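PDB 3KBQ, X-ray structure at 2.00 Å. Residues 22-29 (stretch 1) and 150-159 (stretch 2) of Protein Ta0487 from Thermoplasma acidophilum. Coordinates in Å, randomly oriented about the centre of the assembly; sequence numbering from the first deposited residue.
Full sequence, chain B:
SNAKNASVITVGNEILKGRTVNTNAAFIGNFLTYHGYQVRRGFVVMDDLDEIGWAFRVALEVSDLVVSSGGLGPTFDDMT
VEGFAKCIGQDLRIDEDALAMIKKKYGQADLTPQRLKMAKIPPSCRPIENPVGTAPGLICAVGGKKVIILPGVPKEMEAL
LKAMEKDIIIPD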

# COMPACT_ATOMS: atom_id res chain seq x y z
N ASN B 22 5.94 -3.96 6.57
CA ASN B 22 6.35 -3.94 5.17
C ASN B 22 7.74 -3.38 4.89
O ASN B 22 7.89 -2.30 4.30
CB ASN B 22 5.32 -3.20 4.32
CG ASN B 22 5.40 -3.59 2.83
OD1 ASN B 22 6.37 -4.22 2.39
ND2 ASN B 22 4.41 -3.20 2.07
N THR B 23 8.77 -4.15 5.21
CA THR B 23 10.14 -3.69 4.96
C THR B 23 10.50 -3.72 3.50
O THR B 23 11.33 -2.93 3.07
CB THR B 23 11.22 -4.54 5.71
OG1 THR B 23 11.15 -5.89 5.23
CG2 THR B 23 10.98 -4.54 7.21
N ASN B 24 9.93 -4.65 2.72
CA ASN B 24 10.24 -4.67 1.30
C ASN B 24 9.84 -3.35 0.62
O ASN B 24 10.58 -2.83 -0.20
CB ASN B 24 9.56 -5.85 0.58
CG ASN B 24 10.23 -7.18 0.91
OD1 ASN B 24 11.27 -7.22 1.56
ND2 ASN B 24 9.66 -8.27 0.40
N ALA B 25 8.67 -2.82 0.95
CA ALA B 25 8.20 -1.60 0.28
C ALA B 25 9.15 -0.42 0.61
O ALA B 25 9.41 0.42 -0.23
CB ALA B 25 6.72 -1.27 0.67
N ALA B 26 9.68 -0.40 1.83
CA ALA B 26 10.69 0.61 2.22
C ALA B 26 11.94 0.45 1.40
O ALA B 26 12.44 1.42 0.88
CB ALA B 26 11.02 0.58 3.73
N PHE B 27 12.47 -0.75 1.32
CA PHE B 27 13.70 -0.98 0.56
C PHE B 27 13.49 -0.61 -0.94
O PHE B 27 14.32 0.07 -1.53
CB PHE B 27 14.16 -2.43 0.68
CG PHE B 27 15.41 -2.74 -0.13
CD1 PHE B 27 16.66 -2.74 0.47
CD2 PHE B 27 15.33 -3.05 -1.49
CE1 PHE B 27 17.82 -3.02 -0.28
CE2 PHE B 27 16.50 -3.34 -2.22
CZ PHE B 27 17.72 -3.30 -1.61
N ILE B 28 12.35 -1.01 -1.51
CA ILE B 28 12.08 -0.70 -2.93
C ILE B 28 11.89 0.82 -3.11
O ILE B 28 12.45 1.42 -4.04
CB ILE B 28 10.85 -1.51 -3.46
CG1 ILE B 28 11.15 -3.04 -3.46
CG2 ILE B 28 10.39 -0.99 -4.89
CD1 ILE B 28 9.83 -3.95 -3.57
N GLY B 29 11.13 1.44 -2.21
CA GLY B 29 10.92 2.88 -2.27
C GLY B 29 12.23 3.65 -2.22
O GLY B 29 12.43 4.59 -2.99
N LEU B 150 9.07 -9.56 -8.09
CA LEU B 150 10.14 -10.09 -7.22
C LEU B 150 9.55 -10.99 -6.15
O LEU B 150 8.36 -10.85 -5.84
CB LEU B 150 10.88 -8.95 -6.55
CG LEU B 150 11.54 -7.92 -7.48
CD1 LEU B 150 12.17 -6.75 -6.71
CD2 LEU B 150 12.56 -8.68 -8.29
N PRO B 151 10.35 -11.93 -5.61
CA PRO B 151 9.94 -12.75 -4.43
C PRO B 151 9.77 -11.87 -3.23
O PRO B 151 10.31 -10.75 -3.18
CB PRO B 151 11.15 -13.64 -4.16
CG PRO B 151 11.92 -13.69 -5.47
CD PRO B 151 11.65 -12.35 -6.15
N GLY B 152 9.04 -12.37 -2.24
CA GLY B 152 8.77 -11.55 -1.04
C GLY B 152 9.84 -11.77 0.03
O GLY B 152 9.94 -11.01 0.99
N VAL B 153 10.62 -12.83 -0.11
CA VAL B 153 11.75 -13.03 0.83
C VAL B 153 12.79 -11.89 0.67
O VAL B 153 13.39 -11.78 -0.40
CB VAL B 153 12.40 -14.39 0.59
CG1 VAL B 153 13.71 -14.56 1.46
CG2 VAL B 153 11.37 -15.51 0.91
N PRO B 154 13.01 -11.07 1.73
CA PRO B 154 13.76 -9.84 1.55
C PRO B 154 15.15 -10.05 0.98
O PRO B 154 15.58 -9.30 0.13
CB PRO B 154 13.84 -9.24 2.98
CG PRO B 154 12.61 -9.81 3.65
CD PRO B 154 12.53 -11.22 3.13
N LYS B 155 15.84 -11.09 1.41
CA LYS B 155 17.18 -11.32 0.89
C LYS B 155 17.15 -11.60 -0.63
O LYS B 155 18.01 -11.14 -1.39
CB LYS B 155 17.84 -12.45 1.68
CG LYS B 155 19.24 -12.78 1.25
CD LYS B 155 19.68 -14.02 2.02
CE LYS B 155 21.16 -14.28 1.80
NZ LYS B 155 21.98 -13.25 2.52
N GLU B 156 16.13 -12.32 -1.09
CA GLU B 156 15.99 -12.63 -2.51
C GLU B 156 15.55 -11.37 -3.26
O GLU B 156 16.06 -11.06 -4.35
CB GLU B 156 14.95 -13.74 -2.71
CG GLU B 156 15.34 -15.03 -1.99
CD GLU B 156 14.26 -16.12 -2.15
OE1 GLU B 156 13.57 -16.21 -3.21
OE2 GLU B 156 14.11 -16.88 -1.20
N MET B 157 14.58 -10.64 -2.69
CA MET B 157 13.99 -9.48 -3.36
C MET B 157 15.15 -8.51 -3.62
O MET B 157 15.35 -8.07 -4.77
CB MET B 157 12.86 -8.85 -2.51
CG MET B 157 12.21 -7.53 -3.06
SD MET B 157 13.28 -6.05 -2.90
CE MET B 157 13.22 -5.89 -1.11
N GLU B 158 15.96 -8.27 -2.58
CA GLU B 158 17.03 -7.27 -2.63
C GLU B 158 18.16 -7.68 -3.58
O GLU B 158 18.64 -6.85 -4.36
CB GLU B 158 17.57 -6.94 -1.24
CG GLU B 158 16.43 -6.44 -0.31
CD GLU B 158 16.85 -6.25 1.16
OE1 GLU B 158 18.03 -6.40 1.48
OE2 GLU B 158 15.97 -5.90 1.98
N ALA B 159 18.50 -8.97 -3.57
CA ALA B 159 19.49 -9.50 -4.49
C ALA B 159 19.05 -9.29 -5.94
O ALA B 159 19.82 -8.80 -6.75
CB ALA B 159 19.77 -10.96 -4.22
O HOH W 1 13.16 -5.78 2.80

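The two stretches, at least 127 residues apart in sequence wherever they touch, each enter a helix, 23-29 and 154-159. The helices run nearly parallel, with 16° between their N-to-C directions and a closest axial approach of 10.7 Å, a spacing wide enough to leave room for side chains between them. Asn-24 lies across from Pro-154 and Phe-27 across from Glu-158, and the contact buries 354 Å² counted over both sides. At the start of the first helix, Asn-22 OD1 accepts a capping bond from Ala-25 N (3.1 Å), satisfying an amide that has no preceding turn to pair with.

A single direct hydrogen bond joins the stretches. Asn-24, in the m rotamer, carries its amide across the gap, and ND2 donates to Gly-152 O at 2.8 Å with an N-H...O angle of 150°. The side chain thereby ties the first helix to the loop that leads into the second. Its other amide atom, OD1, accepts from a water at 2.7 Å. The same water donates to Glu-158 OE2 (2.9 Å) and accepts from Thr-23 OG1 (3.2 Å), so the carboxylate is linked to the opposing helix without a direct polar bond.

Apolar packing centres on Met-157, whose CA-to-CB bond points toward the first helix. Its CE methyl lies 3.6 Å from Phe-27 CD2, while its SD sits 3.7 Å from Ile-28 CG1. The sulfur also approaches the Phe-27 ring obliquely, with SD 4.9 Å from the ring centroid.

The aromatic ring makes its most regular contact with Glu-158. CG of that residue stands 3.5 Å from the Phe-27 centroid and only 5° off the ring normal, a CH-pi arrangement in which the aliphatic part of an acidic side chain covers the ring face while its carboxylate reaches the bridging water.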